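Local coordinates for protein alpha-glucosidase ([Eubacterium] rectale, PDB 6PNR) that acts as a glycoside hydrolase family 31 sulfoquinovosidase, probably releasing sulfoquinovose from sulfolipid-derived glycosides, at residues I202-K207 against P408-N413; L287-K292 against F355-V360; K306-N309 against K314-G317; G457-D462 against A470-G475. All blocks are in the same frame, centred on the assembly; numbering follows the deposited sequence.

Interaction 1: residues I202-K207 against P408-N413; sequences IWEVPK and PMIEHN
Trp203 and Glu204 face Met409 and Ile410 where the N-terminal beta-sheet region of this family 31 enzyme leans on its TIM-barrel domain. The two partners on each side are consecutive, so the contact splits into an apolar pair and a mixed one. In the first, the methyl CE of Met409 comes up to the six-membered part of the indole at its edge, near the ring plane, and sits 3.8 Å from Trp203 CE3. The thioether gets there by folding: with chi2 at -62° and chi3 turned the same way, the chain curls and brings CE round to the indole. In the second pair the side chains meet at about a right angle, Glu204 reaching across with its chain extended beyond CG until OE1 lies 3.6 Å from the terminal methyl CD1 of Ile410.

A second shell sets these groups in place. Gln201 OE1 takes the indole N-H of Trp203, while Glu36 of strand 29-41 and Ile47 of strand 44-56 touch the Trp203 side chain. On the other side of the junction, Met409 and Ile410 occupy the first turn of helix 408-429, which is closed by the bond from His412 N to Pro408 O at 3.0 Å. The carboxylate of Glu204 divides its work: while OE1 meets the methyl, OE2 is hydrogen-bonded to Ser184 OG.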
loop_
_atom_site.group_PDB
_atom_site.type_symbol
_atom_site.label_atom_id
_atom_site.label_comp_id
_atom_site.label_asym_id
_atom_site.label_seq_id
_atom_site.Cartn_x
_atom_site.Cartn_y
_atom_site.Cartn_z
ATOM N N ILE A 202 12.696 7.452 15.550
ATOM C CA ILE A 202 13.306 6.322 16.249
ATOM C C ILE A 202 12.278 5.731 17.201
ATOM O O ILE A 202 11.573 6.473 17.893
ATOM C CB ILE A 202 14.573 6.741 17.034
ATOM C CG1 ILE A 202 15.411 7.763 16.263
ATOM C CG2 ILE A 202 15.411 5.517 17.365
ATOM C CD1 ILE A 202 16.076 7.231 15.008
ATOM N N TRP A 203 12.192 4.398 17.257
ATOM C CA TRP A 203 11.193 3.769 18.137
ATOM C C TRP A 203 11.755 3.466 19.524
ATOM O O TRP A 203 11.444 2.437 20.143
ATOM C CB TRP A 203 10.611 2.515 17.487
ATOM C CG TRP A 203 9.650 2.850 16.378
ATOM C CD1 TRP A 203 9.419 4.087 15.839
ATOM C CD2 TRP A 203 8.776 1.944 15.689
ATOM N NE1 TRP A 203 8.467 3.998 14.842
ATOM C CE2 TRP A 203 8.056 2.696 14.737
ATOM C CE3 TRP A 203 8.545 0.567 15.776
ATOM C CZ2 TRP A 203 7.125 2.116 13.871
ATOM C CZ3 TRP A 203 7.622 -0.009 14.904
ATOM C CH2 TRP A 203 6.922 0.769 13.973
ATOM N N GLU A 204 12.592 4.379 20.007
ATOM C CA GLU A 204 13.089 4.460 21.375
ATOM C C GLU A 204 13.744 5.825 21.508
ATOM O O GLU A 204 14.013 6.497 20.508
ATOM C CB GLU A 204 14.093 3.352 21.696
ATOM C CG GLU A 204 15.496 3.641 21.162
ATOM C CD GLU A 204 16.505 2.600 21.597
ATOM O OE1 GLU A 204 16.182 1.799 22.505
ATOM O OE2 GLU A 204 17.616 2.571 21.021
ATOM N N VAL A 205 14.006 6.234 22.744
ATOM C CA VAL A 205 14.891 7.377 22.941
ATOM C C VAL A 205 16.312 6.891 22.688
ATOM O O VAL A 205 16.816 6.050 23.443
ATOM C CB VAL A 205 14.741 7.979 24.345
ATOM C CG1 VAL A 205 15.730 9.113 24.537
ATOM C CG2 VAL A 205 13.294 8.453 24.579
ATOM N N PRO A 206 16.995 7.378 21.655
ATOM C CA PRO A 206 18.322 6.846 21.338
ATOM C C PRO A 206 19.364 7.306 22.341
ATOM O O PRO A 206 19.297 8.417 22.868
ATOM C CB PRO A 206 18.609 7.428 19.948
ATOM C CG PRO A 206 17.891 8.737 19.968
ATOM C CD PRO A 206 16.631 8.506 20.783
ATOM N N LYS A 207 20.351 6.438 22.585
ATOM C CA LYS A 207 21.433 6.785 23.505
ATOM C C LYS A 207 22.150 8.047 23.068
ATOM O O LYS A 207 22.484 8.901 23.897
ATOM C CB LYS A 207 22.437 5.633 23.612
ATOM C CG LYS A 207 22.015 4.515 24.544
ATOM C CD LYS A 207 23.080 3.414 24.615
ATOM C CE LYS A 207 23.064 2.510 23.374
ATOM N NZ LYS A 207 21.811 1.692 23.261
ATOM N N PRO A 408 13.012 -8.091 21.239
ATOM C CA PRO A 408 13.325 -8.362 19.827
ATOM C C PRO A 408 13.075 -7.166 18.925
ATOM O O PRO A 408 13.611 -7.131 17.810
ATOM C CB PRO A 408 12.403 -9.538 19.488
ATOM C CG PRO A 408 11.267 -9.403 20.469
ATOM C CD PRO A 408 11.929 -8.960 21.731
ATOM N N MET A 409 12.301 -6.168 19.376
ATOM C CA MET A 409 12.190 -4.921 18.622
ATOM C C MET A 409 13.514 -4.163 18.579
ATOM O O MET A 409 13.698 -3.296 17.718
ATOM C CB MET A 409 11.094 -4.039 19.220
ATOM C CG MET A 409 9.669 -4.585 19.037
ATOM S SD MET A 409 9.194 -4.726 17.312
ATOM C CE MET A 409 9.310 -3.025 16.762
ATOM N N ILE A 410 14.439 -4.485 19.474
ATOM C CA ILE A 410 15.765 -3.893 19.489
ATOM C C ILE A 410 16.804 -4.843 18.907
ATOM O O ILE A 410 17.716 -4.407 18.206
ATOM C CB ILE A 410 16.144 -3.488 20.931
ATOM C CG1 ILE A 410 15.140 -2.487 21.509
ATOM C CG2 ILE A 410 17.587 -2.972 20.998
ATOM C CD1 ILE A 410 15.063 -1.174 20.776
ATOM N N GLU A 411 16.682 -6.147 19.187
ATOM C CA GLU A 411 17.685 -7.096 18.723
ATOM C C GLU A 411 17.525 -7.478 17.256
ATOM O O GLU A 411 18.482 -8.001 16.670
ATOM C CB GLU A 411 17.658 -8.362 19.582
ATOM C CG GLU A 411 17.972 -8.121 21.047
ATOM C CD GLU A 411 19.448 -7.927 21.304
ATOM O OE1 GLU A 411 20.195 -7.611 20.352
ATOM O OE2 GLU A 411 19.868 -8.109 22.468
ATOM N N HIS A 412 16.352 -7.238 16.657
ATOM C CA HIS A 412 16.141 -7.604 15.257
ATOM C C HIS A 412 17.199 -6.983 14.350
ATOM O O HIS A 412 17.859 -7.688 13.577
ATOM C CB HIS A 412 14.740 -7.198 14.794
ATOM C CG HIS A 412 14.531 -7.394 13.325
ATOM N ND1 HIS A 412 14.097 -8.589 12.790
ATOM C CD2 HIS A 412 14.756 -6.571 12.273
ATOM C CE1 HIS A 412 14.036 -8.484 11.474
ATOM N NE2 HIS A 412 14.433 -7.271 11.135
ATOM N N ASN A 413 17.377 -5.656 14.429
ATOM C CA ASN A 413 18.389 -5.003 13.604
ATOM C C ASN A 413 19.792 -5.286 14.102
ATOM O O ASN A 413 20.755 -5.087 13.356
ATOM C CB ASN A 413 18.176 -3.492 13.567
ATOM C CG ASN A 413 16.972 -3.084 12.727
ATOM O OD1 ASN A 413 16.558 -3.801 11.815
ATOM N ND2 ASN A 413 16.417 -1.913 13.027
#

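Interaction 2: residues L287-K292 against F355-V360; sequences LQWDWK and FYCGVV. With 9VH ([(3~{S},4~{R},5~{R})-4,5-bis(oxidanyl)piperidin-3-yl]methanesulfonic acid), chain C.
The indole of Trp289 carries the ring of Phe355 on one face and the sulfonate of the inhibitor 9VH at its edge, in a loop lining the active-site pocket of the TIM barrel. The aromatic pair is T-shaped: Phe355 presents its CE2-CZ edge to the indole, with the two planes at 87°. The centroids of the Phe355 ring and the six-membered ring of Trp289 are 4.9 Å apart. With CG of Phe355 between its own backbone N and carbonyl carbon (chi1 62°), the ring stands upright on the indole. Cys357, two residues further on and in strand 356-359, adds a sulfur-aromatic contact. Its SG approaches the same six-membered ring obliquely and comes within 3.4 Å of Trp289 CE3, a close fit.

Such packing illustrates how a second shell can help to set the direction of a single N-H. Packed by Phe355 and Cys357, and met by the rings of Phe352 and Phe391 as well, the indole points its pyrrole edge at the sulfonate. Trp289 NE1 donates to 9VH O3 over 3.2 Å, nearly straight at 169°, and the backbone N of Leu287 offers the same oxygen a weak, bent bond of 3.0 Å. Gln273, Arg286 and His523 are also hydrogen-bonded to the ligand. Recognition of the sulfonate in sulfoquinovose, which glucose lacks, probably draws on these residues too. A second sulfonate oxygen, O2, lies in the plane of the indole, 3.5 Å from Trp289 CZ2.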
loop_
_atom_site.group_PDB
_atom_site.type_symbol
_atom_site.label_atom_id
_atom_site.label_comp_id
_atom_site.label_asym_id
_atom_site.label_seq_id
_atom_site.Cartn_x
_atom_site.Cartn_y
_atom_site.Cartn_z
ATOM N N LEU A 287 19.208 -25.598 0.449
ATOM C CA LEU A 287 20.307 -26.227 1.161
ATOM C C LEU A 287 19.805 -26.872 2.442
ATOM O O LEU A 287 18.799 -26.450 3.016
ATOM C CB LEU A 287 21.379 -25.200 1.533
ATOM C CG LEU A 287 21.956 -24.383 0.382
ATOM C CD1 LEU A 287 22.984 -23.364 0.897
ATOM C CD2 LEU A 287 22.567 -25.369 -0.597
ATOM N N GLN A 288 20.559 -27.857 2.923
ATOM C CA GLN A 288 20.302 -28.466 4.227
ATOM C C GLN A 288 21.066 -27.681 5.293
ATOM O O GLN A 288 22.303 -27.630 5.263
ATOM C CB GLN A 288 20.708 -29.946 4.207
ATOM C CG GLN A 288 20.659 -30.671 5.552
ATOM C CD GLN A 288 19.260 -30.802 6.144
ATOM O OE1 GLN A 288 18.264 -30.376 5.559
ATOM N NE2 GLN A 288 19.187 -31.402 7.319
ATOM N N TRP A 289 20.340 -27.066 6.238
ATOM C CA TRP A 289 20.957 -26.118 7.184
ATOM C C TRP A 289 21.496 -26.870 8.406
ATOM O O TRP A 289 20.946 -26.845 9.511
ATOM C CB TRP A 289 19.971 -25.020 7.570
ATOM C CG TRP A 289 19.591 -24.120 6.409
ATOM C CD1 TRP A 289 19.958 -24.268 5.098
ATOM C CD2 TRP A 289 18.779 -22.941 6.465
ATOM N NE1 TRP A 289 19.412 -23.264 4.339
ATOM C CE2 TRP A 289 18.690 -22.435 5.153
ATOM C CE3 TRP A 289 18.126 -22.260 7.498
ATOM C CZ2 TRP A 289 17.982 -21.285 4.849
ATOM C CZ3 TRP A 289 17.413 -21.121 7.191
ATOM C CH2 TRP A 289 17.351 -20.641 5.874
ATOM N N ASP A 290 22.620 -27.541 8.172
ATOM C CA ASP A 290 23.312 -28.345 9.178
ATOM C C ASP A 290 24.792 -28.304 8.790
ATOM O O ASP A 290 25.206 -29.019 7.877
ATOM C CB ASP A 290 22.756 -29.764 9.181
ATOM C CG ASP A 290 23.242 -30.593 10.360
ATOM O OD1 ASP A 290 23.656 -30.011 11.387
ATOM O OD2 ASP A 290 23.200 -31.836 10.245
ATOM N N TRP A 291 25.571 -27.449 9.461
ATOM C CA TRP A 291 26.843 -26.948 8.918
ATOM C C TRP A 291 28.013 -27.908 9.154
ATOM O O TRP A 291 29.027 -27.560 9.756
ATOM C CB TRP A 291 27.140 -25.572 9.503
ATOM C CG TRP A 291 25.915 -24.711 9.549
ATOM C CD1 TRP A 291 25.367 -24.110 10.653
ATOM C CD2 TRP A 291 25.055 -24.394 8.450
ATOM N NE1 TRP A 291 24.221 -23.431 10.300
ATOM C CE2 TRP A 291 24.014 -23.582 8.953
ATOM C CE3 TRP A 291 25.065 -24.706 7.084
ATOM C CZ2 TRP A 291 22.993 -23.084 8.140
ATOM C CZ3 TRP A 291 24.047 -24.197 6.276
ATOM C CH2 TRP A 291 23.035 -23.397 6.805
ATOM N N LYS A 292 27.848 -29.132 8.645
ATOM C CA LYS A 292 28.894 -30.140 8.519
ATOM C C LYS A 292 28.814 -30.694 7.109
ATOM O O LYS A 292 27.722 -30.778 6.540
ATOM C CB LYS A 292 28.717 -31.285 9.529
ATOM C CG LYS A 292 28.504 -30.793 10.956
ATOM C CD LYS A 292 28.711 -31.888 11.997
ATOM C CE LYS A 292 27.596 -32.903 12.010
ATOM N NZ LYS A 292 27.800 -33.876 13.126
ATOM N N PHE A 355 10.264 -25.586 5.652
ATOM C CA PHE A 355 11.107 -26.195 6.671
ATOM C C PHE A 355 11.276 -25.192 7.804
ATOM O O PHE A 355 11.129 -23.984 7.612
ATOM C CB PHE A 355 12.467 -26.671 6.113
ATOM C CG PHE A 355 13.355 -25.576 5.535
ATOM C CD1 PHE A 355 13.177 -25.124 4.233
ATOM C CD2 PHE A 355 14.410 -25.061 6.271
ATOM C CE1 PHE A 355 14.009 -24.156 3.690
ATOM C CE2 PHE A 355 15.251 -24.084 5.737
ATOM C CZ PHE A 355 15.054 -23.639 4.440
ATOM N N TYR A 356 11.566 -25.711 8.995
ATOM C CA TYR A 356 11.578 -24.929 10.225
ATOM C C TYR A 356 12.935 -25.025 10.898
ATOM O O TYR A 356 13.532 -26.107 10.953
ATOM C CB TYR A 356 10.493 -25.419 11.190
ATOM C CG TYR A 356 9.113 -25.324 10.593
ATOM C CD1 TYR A 356 8.637 -26.316 9.736
ATOM C CD2 TYR A 356 8.291 -24.242 10.871
ATOM C CE1 TYR A 356 7.381 -26.231 9.174
ATOM C CE2 TYR A 356 7.020 -24.156 10.315
ATOM C CZ TYR A 356 6.576 -25.153 9.466
ATOM O OH TYR A 356 5.321 -25.071 8.906
ATOM N N CYS A 357 13.402 -23.903 11.445
ATOM C CA CYS A 357 14.750 -23.828 11.988
ATOM C C CYS A 357 14.751 -23.112 13.329
ATOM O O CYS A 357 13.962 -22.198 13.562
ATOM C CB CYS A 357 15.707 -23.098 11.026
ATOM S SG CYS A 357 15.679 -23.789 9.357
ATOM N N GLY A 358 15.662 -23.532 14.200
ATOM C CA GLY A 358 15.936 -22.766 15.394
ATOM C C GLY A 358 16.856 -21.598 15.096
ATOM O O GLY A 358 17.683 -21.642 14.190
ATOM N N VAL A 359 16.688 -20.531 15.869
ATOM C CA VAL A 359 17.548 -19.353 15.802
ATOM C C VAL A 359 18.581 -19.479 16.910
ATOM O O VAL A 359 18.236 -19.403 18.095
ATOM C CB VAL A 359 16.735 -18.062 15.950
ATOM C CG1 VAL A 359 17.659 -16.835 15.980
ATOM C CG2 VAL A 359 15.702 -17.968 14.840
ATOM N N VAL A 360 19.847 -19.675 16.540
ATOM C CA VAL A 360 20.893 -19.728 17.553
ATOM C C VAL A 360 20.939 -18.378 18.254
ATOM O O VAL A 360 21.076 -17.334 17.602
ATOM C CB VAL A 360 22.238 -20.098 16.923
ATOM C CG1 VAL A 360 23.365 -20.005 17.953
ATOM C CG2 VAL A 360 22.167 -21.494 16.319
HETATM O O1 9VH C . 18.330 -21.706 -0.637
HETATM S S1 9VH C . 19.052 -21.446 0.596
HETATM O O2 9VH C . 18.298 -20.549 1.437
HETATM O O3 9VH C . 19.456 -22.675 1.236
HETATM C C1 9VH C . 20.527 -20.610 0.084
HETATM C C2 9VH C . 20.293 -19.230 -0.544
HETATM C C3 9VH C . 19.944 -18.257 0.572
HETATM N N1 9VH C . 19.965 -16.830 0.252
HETATM C C4 9VH C . 21.206 -16.428 -0.412
HETATM C C5 9VH C . 21.430 -17.273 -1.655
HETATM O O4 9VH C . 22.642 -16.842 -2.272
HETATM C C6 9VH C . 21.541 -18.744 -1.278
HETATM O O5 9VH C . 21.766 -19.540 -2.438
#

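Interaction 3: residues K306-N309 against K314-G317; sequences KEIN and KFLG
Asn309 and Lys314 are joined through one water, which donates to Asn309 O and accepts from Lys314 NZ, both at 2.8 Å. The bridge spans the short turn between helix 301-310 and strand 314-319, a helix-to-strand connection of the TIM barrel, and no direct hydrogen bond links the two segments. Lys314 reaches the water by an indirect path. The lysine side chain sets out away from the helix, but a bend at chi2 (-52°) turns the chain, and its extended outer part carries the ammonium group back toward the last turn. Trp237 supplies a cation-pi contact to the same lysine.

Beneath this polar layer lies an apolar one. The methyl CD1 of Ile308 extends toward the strand, passing 4.0 Å from Lys314 O and 4.2 Å from Phe315 CB, near the plane of the Phe315 ring and at its edge. CG1 of Ile308 lies between the backbone N and the carbonyl carbon (chi1 67°), which sends the CG1 arm and its terminal methyl toward the strand. Phe254 of helix 250-262 and Ile270 of the adjoining strand 267-271 touch both Ile308 and Phe315 and join them to one hydrophobic layer between helices and sheet.

The division of labour is common to alpha/beta folds: apolar side chains fill the helix-sheet interface while polar groups gather at its margin. Here a positive charge sits close to the C-terminal end of a helix, where it would probably interact favourably with the partly negative carbonyl end, and the water passes the interaction on without requiring the lysine to touch the carbonyl.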
loop_
_atom_site.group_PDB
_atom_site.type_symbol
_atom_site.label_atom_id
_atom_site.label_comp_id
_atom_site.label_asym_id
_atom_site.label_seq_id
_atom_site.Cartn_x
_atom_site.Cartn_y
_atom_site.Cartn_z
ATOM N N LYS A 306 42.178 -30.830 -0.370
ATOM C CA LYS A 306 43.638 -30.843 -0.464
ATOM C C LYS A 306 44.093 -30.979 -1.910
ATOM O O LYS A 306 45.007 -30.272 -2.351
ATOM C CB LYS A 306 44.224 -31.980 0.376
ATOM C CG LYS A 306 44.140 -31.787 1.886
ATOM C CD LYS A 306 44.595 -33.061 2.607
ATOM C CE LYS A 306 44.704 -32.864 4.116
ATOM N NZ LYS A 306 44.991 -34.155 4.817
ATOM N N GLU A 307 43.441 -31.864 -2.673
ATOM C CA GLU A 307 43.838 -32.079 -4.063
ATOM C C GLU A 307 43.709 -30.805 -4.885
ATOM O O GLU A 307 44.630 -30.440 -5.626
ATOM C CB GLU A 307 43.002 -33.193 -4.688
ATOM C CG GLU A 307 43.088 -34.517 -3.968
ATOM C CD GLU A 307 42.147 -35.548 -4.567
ATOM O OE1 GLU A 307 41.594 -35.280 -5.661
ATOM O OE2 GLU A 307 41.957 -36.617 -3.941
ATOM N N ILE A 308 42.568 -30.112 -4.779
ATOM C CA ILE A 308 42.422 -28.931 -5.624
ATOM C C ILE A 308 43.293 -27.784 -5.108
ATOM O O ILE A 308 43.748 -26.949 -5.900
ATOM C CB ILE A 308 40.941 -28.514 -5.774
ATOM C CG1 ILE A 308 40.356 -28.028 -4.453
ATOM C CG2 ILE A 308 40.103 -29.654 -6.340
ATOM C CD1 ILE A 308 39.028 -27.351 -4.624
ATOM N N ASN A 309 43.542 -27.718 -3.789
ATOM C CA ASN A 309 44.495 -26.743 -3.254
ATOM C C ASN A 309 45.863 -26.891 -3.911
ATOM O O ASN A 309 46.503 -25.892 -4.269
ATOM C CB ASN A 309 44.661 -26.913 -1.743
ATOM C CG ASN A 309 43.503 -26.348 -0.952
ATOM O OD1 ASN A 309 42.570 -25.754 -1.506
ATOM N ND2 ASN A 309 43.548 -26.544 0.362
ATOM N N LYS A 314 40.987 -22.754 -4.400
ATOM C CA LYS A 314 40.424 -22.823 -3.056
ATOM C C LYS A 314 39.012 -23.416 -3.085
ATOM O O LYS A 314 38.363 -23.486 -4.134
ATOM C CB LYS A 314 40.410 -21.433 -2.413
ATOM C CG LYS A 314 41.812 -20.729 -2.337
ATOM C CD LYS A 314 42.874 -21.621 -1.697
ATOM C CE LYS A 314 44.209 -20.865 -1.517
ATOM N NZ LYS A 314 45.274 -21.763 -0.966
ATOM N N PHE A 315 38.537 -23.853 -1.912
ATOM C CA PHE A 315 37.178 -24.361 -1.761
ATOM C C PHE A 315 36.420 -23.431 -0.825
ATOM O O PHE A 315 36.936 -23.067 0.237
ATOM C CB PHE A 315 37.164 -25.795 -1.221
ATOM C CG PHE A 315 35.793 -26.441 -1.231
ATOM C CD1 PHE A 315 34.873 -26.179 -0.217
ATOM C CD2 PHE A 315 35.425 -27.309 -2.252
ATOM C CE1 PHE A 315 33.606 -26.766 -0.223
ATOM C CE2 PHE A 315 34.163 -27.902 -2.258
ATOM C CZ PHE A 315 33.258 -27.628 -1.243
ATOM N N LEU A 316 35.210 -23.035 -1.223
ATOM C CA LEU A 316 34.371 -22.137 -0.435
ATOM C C LEU A 316 33.019 -22.779 -0.146
ATOM O O LEU A 316 32.475 -23.520 -0.968
ATOM C CB LEU A 316 34.158 -20.777 -1.136
ATOM C CG LEU A 316 35.422 -19.928 -1.373
ATOM C CD1 LEU A 316 36.179 -20.344 -2.648
ATOM C CD2 LEU A 316 35.090 -18.445 -1.391
ATOM N N GLY A 317 32.477 -22.469 1.029
ATOM C CA GLY A 317 31.257 -23.099 1.509
ATOM C C GLY A 317 30.152 -22.113 1.851
ATOM O O GLY A 317 30.034 -21.051 1.226
HETATM O O HOH W 1 45.783 -23.358 -3.212
#

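Interaction 4: residues G457-D462 against A470-G475; sequences GDQSVD and ASVICG. With 9VH ([(3~{S},4~{R},5~{R})-4,5-bis(oxidanyl)piperidin-3-yl]methanesulfonic acid), chain C.
The side chain of Gln459 crosses that of Val472 at about a right angle, in a pocket-lining loop of the TIM-barrel domain backed by helix 469-481. The touching branch is CG2 of Val472, 3.4 Å from Gln459 OE1 and 3.6 Å from Gln459 CD. Lower down the same side chain, CG of Gln459 lies 3.6 Å from Ser471 OG. A bend at chi2 (74°) gives the glutamine its hooked outline, bringing both CG and the amide against the helix.

The nitrogen end of the amide makes the hydrogen bonds. Gln459 NE2 donates to Ala456 O and, at 3.0 Å, to a water that in turn donates to Ser471 OG over 2.8 Å; this hydroxyl is itself bonded to Gly468 O near the start of the helix. Two bonds on NE2 probably limit rotation of the amide, and Trp510 of helix 504-514 packs on both Gln459 and Val472. The held residue directly follows one that meets the inhibitor 9VH: the carboxylate oxygen OD1 of Asp458 comes 3.5 Å from ring atom C4 of the aza-sugar.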
loop_
_atom_site.group_PDB
_atom_site.type_symbol
_atom_site.label_atom_id
_atom_site.label_comp_id
_atom_site.label_asym_id
_atom_site.label_seq_id
_atom_site.Cartn_x
_atom_site.Cartn_y
_atom_site.Cartn_z
ATOM N N GLY A 457 23.273 -9.410 -2.098
ATOM C CA GLY A 457 22.078 -10.180 -1.805
ATOM C C GLY A 457 21.471 -10.737 -3.080
ATOM O O GLY A 457 22.128 -10.810 -4.126
ATOM N N ASP A 458 20.197 -11.123 -2.988
ATOM C CA ASP A 458 19.479 -11.737 -4.101
ATOM C C ASP A 458 18.924 -10.666 -5.038
ATOM O O ASP A 458 18.058 -9.883 -4.637
ATOM C CB ASP A 458 18.302 -12.575 -3.597
ATOM C CG ASP A 458 18.703 -13.702 -2.660
ATOM O OD1 ASP A 458 19.911 -13.970 -2.482
ATOM O OD2 ASP A 458 17.764 -14.341 -2.122
ATOM N N GLN A 459 19.381 -10.648 -6.286
ATOM C CA GLN A 459 18.682 -9.929 -7.346
ATOM C C GLN A 459 17.807 -10.905 -8.123
ATOM O O GLN A 459 18.077 -12.105 -8.160
ATOM C CB GLN A 459 19.665 -9.262 -8.314
ATOM C CG GLN A 459 20.180 -7.927 -7.840
ATOM C CD GLN A 459 21.181 -8.106 -6.726
ATOM O OE1 GLN A 459 22.212 -8.748 -6.917
ATOM N NE2 GLN A 459 20.872 -7.567 -5.546
ATOM N N SER A 460 16.758 -10.379 -8.756
ATOM C CA SER A 460 16.090 -11.160 -9.786
ATOM C C SER A 460 17.030 -11.348 -10.968
ATOM O O SER A 460 17.959 -10.561 -11.191
ATOM C CB SER A 460 14.798 -10.486 -10.253
ATOM O OG SER A 460 13.817 -10.467 -9.220
ATOM N N VAL A 461 16.789 -12.411 -11.726
ATOM C CA VAL A 461 17.608 -12.705 -12.892
ATOM C C VAL A 461 17.127 -11.879 -14.088
ATOM O O VAL A 461 16.749 -12.432 -15.125
ATOM C CB VAL A 461 17.599 -14.217 -13.197
ATOM C CG1 VAL A 461 18.379 -14.968 -12.130
ATOM C CG2 VAL A 461 16.144 -14.776 -13.277
ATOM N N ASP A 462 17.197 -10.547 -13.990
ATOM C CA ASP A 462 16.729 -9.717 -15.092
ATOM C C ASP A 462 17.452 -8.373 -15.095
ATOM O O ASP A 462 18.359 -8.117 -14.290
ATOM C CB ASP A 462 15.198 -9.536 -15.038
ATOM C CG ASP A 462 14.715 -8.906 -13.744
ATOM O OD1 ASP A 462 15.389 -7.973 -13.242
ATOM O OD2 ASP A 462 13.627 -9.318 -13.246
ATOM N N ALA A 470 21.081 -3.401 -12.502
ATOM C CA ALA A 470 21.362 -2.011 -12.163
ATOM C C ALA A 470 21.336 -1.767 -10.653
ATOM O O ALA A 470 22.067 -0.905 -10.157
ATOM C CB ALA A 470 20.364 -1.097 -12.870
ATOM N N SER A 471 20.526 -2.523 -9.905
ATOM C CA SER A 471 20.381 -2.251 -8.478
ATOM C C SER A 471 21.644 -2.618 -7.714
ATOM O O SER A 471 21.867 -2.096 -6.616
ATOM C CB SER A 471 19.151 -2.986 -7.903
ATOM O OG SER A 471 19.299 -4.400 -7.956
ATOM N N VAL A 472 22.481 -3.476 -8.296
ATOM C CA VAL A 472 23.786 -3.793 -7.730
ATOM C C VAL A 472 24.654 -2.538 -7.628
ATOM O O VAL A 472 25.392 -2.347 -6.649
ATOM C CB VAL A 472 24.468 -4.869 -8.590
ATOM C CG1 VAL A 472 25.940 -5.039 -8.164
ATOM C CG2 VAL A 472 23.668 -6.185 -8.540
ATOM N N ILE A 473 24.604 -1.677 -8.647
ATOM C CA ILE A 473 25.463 -0.491 -8.640
ATOM C C ILE A 473 25.033 0.463 -7.542
ATOM O O ILE A 473 25.864 1.022 -6.810
ATOM C CB ILE A 473 25.440 0.214 -10.007
ATOM C CG1 ILE A 473 25.823 -0.740 -11.121
ATOM C CG2 ILE A 473 26.382 1.425 -9.982
ATOM C CD1 ILE A 473 25.202 -0.378 -12.423
ATOM N N CYS A 474 23.720 0.692 -7.439
ATOM C CA CYS A 474 23.174 1.519 -6.365
ATOM C C CYS A 474 23.573 0.976 -4.993
ATOM O O CYS A 474 23.973 1.737 -4.097
ATOM C CB CYS A 474 21.646 1.575 -6.517
ATOM S SG CYS A 474 20.838 2.840 -5.495
ATOM N N GLY A 475 23.469 -0.342 -4.811
ATOM C CA GLY A 475 23.870 -0.942 -3.550
ATOM C C GLY A 475 25.344 -0.747 -3.256
ATOM O O GLY A 475 25.730 -0.558 -2.105
HETATM O O1 9VH C . 18.330 -21.706 -0.637
HETATM S S1 9VH C . 19.052 -21.446 0.596
HETATM O O2 9VH C . 18.298 -20.549 1.437
HETATM O O3 9VH C . 19.456 -22.675 1.236
HETATM C C1 9VH C . 20.527 -20.610 0.084
HETATM C C2 9VH C . 20.293 -19.230 -0.544
HETATM C C3 9VH C . 19.944 -18.257 0.572
HETATM N N1 9VH C . 19.965 -16.830 0.252
HETATM C C4 9VH C . 21.206 -16.428 -0.412
HETATM C C5 9VH C . 21.430 -17.273 -1.655
HETATM O O4 9VH C . 22.642 -16.842 -2.272
HETATM C C6 9VH C . 21.541 -18.744 -1.278
HETATM O O5 9VH C . 21.766 -19.540 -2.438
HETATM O O HOH W 2 18.288 -6.022 -5.883
#

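Followed from the N terminus, the chain opens interaction 1 at the end of strand 197-202 and closes it some 200 residues later at the start of helix 408-429, tying the N-terminal beta-sheet region to the barrel domain. Interaction 2 is nested within that long loop and joins the loop after strand 285-287 to strand 356-359 of the small three-stranded sheet. Interaction 3 is nested in turn inside interaction 2, closing a tight helix-to-strand turn. Interaction 4 begins only after interaction 1 has closed and is also local, bridging seven residues between a loop and helix 469-481. None of the four touches another, but interactions 2 and 4, with centres about 26 Å apart, both reach the bound inhibitor, one at its sulfonate and one at its ring.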